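Local coordinates for protein beta-N-acetylhexosaminidase (Beutenbergia cavernae, PDB 5BU9) that probably hydrolyses terminal non-reducing N-acetyl-D-hexosamine residues in N-acetyl-beta-D-hexosaminides, as a member of glycosyl hydrolase family 3, at residues 183-188 against 227-232; 263-268 against 291-296. All coordinates share one frame; numbering follows the deposited sequence.

Contact 1: 183-188 against 227-232; sequences IKHFPG and FVMTST
Met229, present as selenomethionine, sets CG anti to its backbone N (chi1 174°) and bends at its last torsion (chi3 -73°), while Lys184 places CG between its backbone N and carbonyl carbon and then runs extended. The two side chains consequently lie alongside each other and point the same way, with Lys184 CB 3.7 Å from Met229 CB. His185 joins them: its CD2 comes within 3.8 Å of Met229 SE, which approaches the imidazole obliquely, and Lys184 CG sits over the centre of one ring face. The peptide between Lys184 and His185 is cis, and these consecutive side chains point to the same side of the sheet. On the face that carries Ile183, Val228 and Phe186, Val228 divides its methyls between two partners, CG2 meeting Ile183 CG1 at 3.7 Å and CG1 meeting Phe186 CB at 3.8 Å. The backbones pair in parallel. Met229 N binds Ile183 O at 2.8 Å and almost straight (176°), Phe186 N reaches Met229 O at 2.7 Å, and Ser231 N reaches Phe186 O at 2.8 Å. Because Ile183 bridges Val228 but Phe186 bridges Thr230, the first strand spends an extra residue, a beta bulge, with the chain turning a corner at His185. Beyond the contact, Lys184 NZ forms a salt bridge with Glu81 and a hydrogen bond with Leu130 O, and His185 ND1 is hydrogen-bonded to Asp135. Lys184 NZ and His185 NE2 also hydrogen-bond a glycerol, probably from the crystallisation liquor, consistent with a sugar-binding pocket at the C-terminal strand ends, the usual site in family 3 TIM barrels.

Contact 2: 263-268 against 291-296; sequences GVVVTD and AGTDIV
Gly292 ends helix 281-291 in a Schellman motif, with positive phi, and its carbonyl O comes to 3.9 Å from Val265 CB. Thr293 follows with CG2 anti to its backbone N, which places that methyl 3.6 Å from Val265 O and against Thr267 CG2, the two threonine side chains crossing at about a right angle. Asp294 then grips the strand twice. Its N donates to Val265 O on a lone pair, and its OD2 accepts from Val265 N at 2.8 Å, on the anti side and 26° out of the carboxylate plane. This buried carboxylate also forms salt bridges with Arg256 through OD2 and Arg332 through OD1, which would favour the charged form. Ile295 N is the second donor to Val265 O, at 2.9 Å, while Ile295 O takes Thr267 N at 2.9 Å, nearly along the C=O axis. Its side chain reaches back along the strand, CD1 meeting Val264 CG1 at 3.8 Å. Val296 finishes the segment with CA 3.6 Å from Thr267 OG1, a hydroxyl that donates to Asp268 O and is also bonded to Leu297 N. An alanine in place of Thr267 would probably leave Asp268 O and Leu297 N without this mate and open a gap beside the methyl of Thr293. Around the contact, helix 248-258 packs on Val265 and helix 281-291 on Thr267, helix 320-336 touches Val264, Asp294 and Ile295, and strand 227-230 pairs with strand 264-267.

Overall arrangement
Followed from the N terminus, strand 180-186 enters contact 1 first, and the chain returns to it through helix 212-222 on strand 227-230, closing a beta-alpha-beta crossover. Helix 248-258 then leads to strand 264-267, and contact 2 closes over helix 281-291 as the chain enters strand 296-298. The contacts are in series, neither nested nor crossed. They are joined directly because strands 227-230 and 264-267 are neighbours: Val228 O lies 2.8 Å from Val266 N, and Phe227 CD2 packs on Val264 CG1. Contact 1 thus couples successive strands of the barrel, and contact 2 carries the wall on toward strand 296-298, which pairs with strand 15-20 near the start of the chain.

Contact 1: 183-188 against 227-232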
ATOM      1  N   ILE A 183       2.426   4.589  -4.576  1.00 34.50           N
ATOM      2  CA  ILE A 183       2.459   5.971  -4.073  1.00 38.81           C
ATOM      3  C   ILE A 183       1.368   6.106  -3.003  1.00 37.70           C
ATOM      4  O   ILE A 183       0.290   5.514  -3.128  1.00 28.27           O
ATOM      5  CB  ILE A 183       2.325   7.004  -5.225  1.00 33.70           C
ATOM      6  CG1 ILE A 183       1.053   6.791  -6.023  1.00 39.90           C
ATOM      7  CG2 ILE A 183       3.512   6.890  -6.179  1.00 31.87           C
ATOM      8  CD1 ILE A 183       0.798   7.928  -6.967  1.00 32.57           C
ATOM      9  N   LYS A 184       1.659   6.819  -1.921  1.00 37.62           N
ATOM     10  CA  LYS A 184       0.745   6.855  -0.763  1.00 28.55           C
ATOM     11  C   LYS A 184       0.810   8.246  -0.088  1.00 33.29           C
ATOM     12  O   LYS A 184       1.813   8.945  -0.265  1.00 37.17           O
ATOM     13  CB  LYS A 184       1.115   5.734   0.198  1.00 25.91           C
ATOM     14  CG  LYS A 184       2.495   5.863   0.859  1.00 34.26           C
ATOM     15  CD  LYS A 184       2.766   4.586   1.642  1.00 27.85           C
ATOM     16  CE  LYS A 184       3.928   4.735   2.590  1.00 28.76           C
ATOM     17  NZ  LYS A 184       4.283   3.436   3.294  1.00 33.17           N
ATOM     18  N   HIS A 185      -0.223   8.693   0.629  1.00 33.77           N
ATOM     19  CA  HIS A 185      -1.512   8.027   0.821  1.00 32.93           C
ATOM     20  C   HIS A 185      -2.627   8.907   0.271  1.00 39.80           C
ATOM     21  O   HIS A 185      -2.943   9.939   0.852  1.00 34.15           O
ATOM     22  CB  HIS A 185      -1.796   7.769   2.322  1.00 26.33           C
ATOM     23  CG  HIS A 185      -0.626   7.261   3.102  1.00 37.67           C
ATOM     24  ND1 HIS A 185       0.489   8.030   3.361  1.00 30.41           N
ATOM     25  CD2 HIS A 185      -0.416   6.071   3.722  1.00 31.27           C
ATOM     26  CE1 HIS A 185       1.342   7.330   4.091  1.00 56.32           C
ATOM     27  NE2 HIS A 185       0.815   6.139   4.333  1.00 31.25           N
ATOM     28  N   PHE A 186      -3.241   8.486  -0.822  1.00 33.57           N
ATOM     29  CA  PHE A 186      -4.204   9.306  -1.542  1.00 37.57           C
ATOM     30  C   PHE A 186      -5.479   9.504  -0.714  1.00 36.70           C
ATOM     31  O   PHE A 186      -5.999   8.550  -0.137  1.00 29.10           O
ATOM     32  CB  PHE A 186      -4.526   8.644  -2.889  1.00 28.53           C
ATOM     33  CG  PHE A 186      -5.332   9.487  -3.785  1.00 37.63           C
ATOM     34  CD1 PHE A 186      -4.714  10.331  -4.686  1.00 34.83           C
ATOM     35  CD2 PHE A 186      -6.709   9.444  -3.742  1.00 26.91           C
ATOM     36  CE1 PHE A 186      -5.444  11.125  -5.546  1.00 34.12           C
ATOM     37  CE2 PHE A 186      -7.471  10.259  -4.614  1.00 35.58           C
ATOM     38  CZ  PHE A 186      -6.831  11.094  -5.503  1.00 45.16           C
ATOM     39  N   PRO A 187      -6.008  10.731  -0.669  1.00 30.60           N
ATOM     40  CA  PRO A 187      -5.609  11.937  -1.431  1.00 30.35           C
ATOM     41  C   PRO A 187      -4.573  12.843  -0.756  1.00 37.97           C
ATOM     42  O   PRO A 187      -4.305  13.950  -1.255  1.00 35.67           O
ATOM     43  CB  PRO A 187      -6.942  12.695  -1.591  1.00 34.38           C
ATOM     44  CG  PRO A 187      -7.699  12.355  -0.304  1.00 25.69           C
ATOM     45  CD  PRO A 187      -7.291  10.909   0.045  1.00 24.77           C
ATOM     46  N   GLY A 188      -3.970  12.379   0.328  1.00 35.62           N
ATOM     47  CA  GLY A 188      -2.930  13.134   1.010  1.00 26.96           C
ATOM     48  C   GLY A 188      -3.089  13.128   2.525  1.00 47.61           C
ATOM     49  O   GLY A 188      -4.106  13.543   3.061  1.00 40.05           O
ATOM     50  N   PHE A 227       0.519   1.258  -8.751  1.00 33.85           N
ATOM     51  CA  PHE A 227      -0.179   1.032  -7.471  1.00 34.10           C
ATOM     52  C   PHE A 227      -0.329   2.368  -6.756  1.00 36.73           C
ATOM     53  O   PHE A 227       0.621   3.172  -6.691  1.00 35.88           O
ATOM     54  CB  PHE A 227       0.582   0.077  -6.530  1.00 35.79           C
ATOM     55  CG  PHE A 227       0.753  -1.327  -7.059  1.00 39.03           C
ATOM     56  CD1 PHE A 227       1.722  -1.612  -8.017  1.00 43.40           C
ATOM     57  CD2 PHE A 227      -0.032  -2.375  -6.560  1.00 33.94           C
ATOM     58  CE1 PHE A 227       1.894  -2.915  -8.510  1.00 36.27           C
ATOM     59  CE2 PHE A 227       0.114  -3.683  -7.045  1.00 34.90           C
ATOM     60  CZ  PHE A 227       1.078  -3.961  -8.030  1.00 36.78           C
ATOM     61  N   VAL A 228      -1.512   2.588  -6.199  1.00 32.24           N
ATOM     62  CA  VAL A 228      -1.780   3.741  -5.349  1.00 35.25           C
ATOM     63  C   VAL A 228      -2.391   3.243  -4.048  1.00 40.79           C
ATOM     64  O   VAL A 228      -3.317   2.419  -4.065  1.00 33.57           O
ATOM     65  CB  VAL A 228      -2.720   4.758  -6.030  1.00 36.40           C
ATOM     66  CG1 VAL A 228      -3.109   5.833  -5.035  1.00 32.58           C
ATOM     67  CG2 VAL A 228      -2.065   5.355  -7.305  1.00 29.56           C
HETATM   68  N   MSE A 229      -1.899   3.755  -2.928  1.00 30.67           N
HETATM   69  CA  MSE A 229      -2.511   3.467  -1.622  1.00 33.13           C
HETATM   70  C   MSE A 229      -3.398   4.621  -1.134  1.00 28.93           C
HETATM   71  O   MSE A 229      -3.037   5.794  -1.240  1.00 32.32           O
HETATM   72  CB  MSE A 229      -1.444   3.153  -0.564  1.00 24.20           C
HETATM   73  CG  MSE A 229      -2.021   2.990   0.820  1.00 30.99           C
HETATM   74 SE   MSE A 229      -0.661   2.637   2.173  0.70 36.21          SE
HETATM   75  CE  MSE A 229      -0.231   0.844   1.698  1.00 24.65           C
ATOM     76  N   THR A 230      -4.564   4.277  -0.606  1.00 30.56           N
ATOM     77  CA  THR A 230      -5.515   5.251  -0.080  1.00 26.86           C
ATOM     78  C   THR A 230      -5.384   5.399   1.450  1.00 35.59           C
ATOM     79  O   THR A 230      -5.049   4.437   2.159  1.00 36.51           O
ATOM     80  CB  THR A 230      -6.959   4.839  -0.412  1.00 36.26           C
ATOM     81  OG1 THR A 230      -7.154   3.503   0.066  1.00 25.96           O
ATOM     82  CG2 THR A 230      -7.247   4.907  -1.957  1.00 24.62           C
ATOM     83  N   SER A 231      -5.637   6.627   1.908  1.00 26.61           N
ATOM     84  CA  SER A 231      -5.812   7.056   3.294  1.00 33.01           C
ATOM     85  C   SER A 231      -7.134   6.590   3.915  1.00 29.69           C
ATOM     86  O   SER A 231      -8.111   6.408   3.191  1.00 34.38           O
ATOM     87  CB  SER A 231      -5.776   8.585   3.309  1.00 25.86           C
ATOM     88  OG  SER A 231      -6.127   9.145   4.539  1.00 40.28           O
ATOM     89  N   THR A 232      -7.191   6.453   5.248  1.00 26.50           N
ATOM     90  CA  THR A 232      -8.477   6.173   5.890  1.00 23.54           C
ATOM     91  C   THR A 232      -9.047   7.410   6.582  1.00 34.40           C
ATOM     92  O   THR A 232     -10.094   7.339   7.193  1.00 25.08           O
ATOM     93  CB  THR A 232      -8.409   5.051   6.922  1.00 31.19           C
ATOM     94  OG1 THR A 232      -7.419   5.371   7.880  1.00 25.10           O
ATOM     95  CG2 THR A 232      -8.087   3.704   6.269  1.00 26.24           C
TER

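Contact 2: 263-268 against 291-296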
ATOM      1  N   GLY A 263      -4.459   1.415 -12.472  1.00 41.91           N
ATOM      2  CA  GLY A 263      -3.705   0.346 -11.839  1.00 35.34           C
ATOM      3  C   GLY A 263      -4.380  -0.144 -10.579  1.00 42.27           C
ATOM      4  O   GLY A 263      -5.611  -0.083 -10.455  1.00 38.31           O
ATOM      5  N   VAL A 264      -3.573  -0.610  -9.635  1.00 32.85           N
ATOM      6  CA  VAL A 264      -4.069  -1.288  -8.459  1.00 31.46           C
ATOM      7  C   VAL A 264      -4.167  -0.338  -7.267  1.00 37.97           C
ATOM      8  O   VAL A 264      -3.191   0.362  -6.933  1.00 33.57           O
ATOM      9  CB  VAL A 264      -3.170  -2.485  -8.148  1.00 47.56           C
ATOM     10  CG1 VAL A 264      -3.449  -3.009  -6.767  1.00 30.72           C
ATOM     11  CG2 VAL A 264      -3.341  -3.570  -9.229  1.00 32.19           C
ATOM     12  N   VAL A 265      -5.352  -0.283  -6.655  1.00 29.64           N
ATOM     13  CA  VAL A 265      -5.600   0.536  -5.476  1.00 29.50           C
ATOM     14  C   VAL A 265      -5.450  -0.331  -4.218  1.00 38.60           C
ATOM     15  O   VAL A 265      -6.123  -1.352  -4.082  1.00 31.34           O
ATOM     16  CB  VAL A 265      -7.000   1.178  -5.497  1.00 31.72           C
ATOM     17  CG1 VAL A 265      -7.280   1.857  -4.155  1.00 27.60           C
ATOM     18  CG2 VAL A 265      -7.125   2.159  -6.645  1.00 32.29           C
ATOM     19  N   VAL A 266      -4.576   0.089  -3.311  1.00 30.84           N
ATOM     20  CA  VAL A 266      -4.285  -0.631  -2.065  1.00 33.28           C
ATOM     21  C   VAL A 266      -4.799   0.191  -0.903  1.00 33.36           C
ATOM     22  O   VAL A 266      -4.603   1.407  -0.897  1.00 34.74           O
ATOM     23  CB  VAL A 266      -2.773  -0.890  -1.931  1.00 32.14           C
ATOM     24  CG1 VAL A 266      -2.440  -1.801  -0.727  1.00 26.96           C
ATOM     25  CG2 VAL A 266      -2.280  -1.489  -3.217  1.00 28.26           C
ATOM     26  N   THR A 267      -5.489  -0.428   0.055  1.00 26.10           N
ATOM     27  CA  THR A 267      -5.852   0.303   1.274  1.00 25.62           C
ATOM     28  C   THR A 267      -4.621   0.511   2.135  1.00 31.69           C
ATOM     29  O   THR A 267      -3.638  -0.244   2.053  1.00 35.07           O
ATOM     30  CB  THR A 267      -6.904  -0.414   2.170  1.00 26.33           C
ATOM     31  OG1 THR A 267      -6.347  -1.641   2.664  1.00 29.88           O
ATOM     32  CG2 THR A 267      -8.199  -0.685   1.422  1.00 27.64           C
ATOM     33  N   ASP A 268      -4.679   1.535   2.978  1.00 27.00           N
ATOM     34  CA  ASP A 268      -3.814   1.589   4.147  1.00 25.11           C
ATOM     35  C   ASP A 268      -4.183   0.341   5.014  1.00 28.57           C
ATOM     36  O   ASP A 268      -5.227  -0.299   4.804  1.00 33.16           O
ATOM     37  CB  ASP A 268      -4.020   2.920   4.882  1.00 26.65           C
ATOM     38  CG  ASP A 268      -2.952   3.198   5.949  1.00 46.65           C
ATOM     39  OD1 ASP A 268      -2.086   2.335   6.220  1.00 32.17           O
ATOM     40  OD2 ASP A 268      -3.013   4.290   6.548  1.00 33.36           O
ATOM     41  N   ALA A 291     -15.732   0.566  -2.860  1.00 30.48           N
ATOM     42  CA  ALA A 291     -15.226   1.904  -3.226  1.00 32.26           C
ATOM     43  C   ALA A 291     -14.333   1.882  -4.472  1.00 44.19           C
ATOM     44  O   ALA A 291     -14.166   2.904  -5.140  1.00 34.10           O
ATOM     45  CB  ALA A 291     -14.452   2.529  -2.054  1.00 31.41           C
ATOM     46  N   GLY A 292     -13.733   0.730  -4.759  1.00 30.01           N
ATOM     47  CA  GLY A 292     -12.923   0.560  -5.958  1.00 28.58           C
ATOM     48  C   GLY A 292     -11.530   0.056  -5.587  1.00 43.06           C
ATOM     49  O   GLY A 292     -10.613   0.162  -6.376  1.00 39.11           O
ATOM     50  N   THR A 293     -11.366  -0.452  -4.365  1.00 27.70           N
ATOM     51  CA  THR A 293     -10.108  -1.029  -3.908  1.00 26.68           C
ATOM     52  C   THR A 293      -9.795  -2.382  -4.553  1.00 38.63           C
ATOM     53  O   THR A 293     -10.676  -3.243  -4.655  1.00 31.44           O
ATOM     54  CB  THR A 293     -10.145  -1.256  -2.404  1.00 32.02           C
ATOM     55  OG1 THR A 293     -10.270   0.002  -1.747  1.00 29.08           O
ATOM     56  CG2 THR A 293      -8.889  -1.968  -1.927  1.00 33.97           C
ATOM     57  N   ASP A 294      -8.546  -2.601  -4.945  1.00 27.45           N
ATOM     58  CA  ASP A 294      -8.120  -3.931  -5.445  1.00 32.59           C
ATOM     59  C   ASP A 294      -7.362  -4.779  -4.425  1.00 31.76           C
ATOM     60  O   ASP A 294      -7.416  -6.013  -4.446  1.00 37.81           O
ATOM     61  CB  ASP A 294      -7.269  -3.747  -6.695  1.00 39.11           C
ATOM     62  CG  ASP A 294      -7.911  -2.761  -7.686  1.00 53.39           C
ATOM     63  OD1 ASP A 294      -9.102  -2.946  -8.068  1.00 54.18           O
ATOM     64  OD2 ASP A 294      -7.246  -1.770  -8.040  1.00 61.02           O
ATOM     65  N   ILE A 295      -6.661  -4.144  -3.500  1.00 27.56           N
ATOM     66  CA  ILE A 295      -5.983  -4.945  -2.479  1.00 32.18           C
ATOM     67  C   ILE A 295      -6.233  -4.373  -1.074  1.00 33.01           C
ATOM     68  O   ILE A 295      -5.940  -3.207  -0.800  1.00 33.31           O
ATOM     69  CB  ILE A 295      -4.458  -5.067  -2.771  1.00 34.35           C
ATOM     70  CG1 ILE A 295      -4.198  -5.827  -4.081  1.00 33.03           C
ATOM     71  CG2 ILE A 295      -3.726  -5.717  -1.566  1.00 29.31           C
ATOM     72  CD1 ILE A 295      -2.677  -5.912  -4.483  1.00 30.97           C
ATOM     73  N   VAL A 296      -6.805  -5.201  -0.206  1.00 25.31           N
ATOM     74  CA  VAL A 296      -7.065  -4.837   1.172  1.00 24.77           C
ATOM     75  C   VAL A 296      -5.861  -5.257   2.003  1.00 37.23           C
ATOM     76  O   VAL A 296      -5.516  -6.454   2.079  1.00 31.24           O
ATOM     77  CB  VAL A 296      -8.353  -5.497   1.669  1.00 26.71           C
ATOM     78  CG1 VAL A 296      -8.634  -5.121   3.131  1.00 25.96           C
ATOM     79  CG2 VAL A 296      -9.544  -5.108   0.747  1.00 27.93           C
TER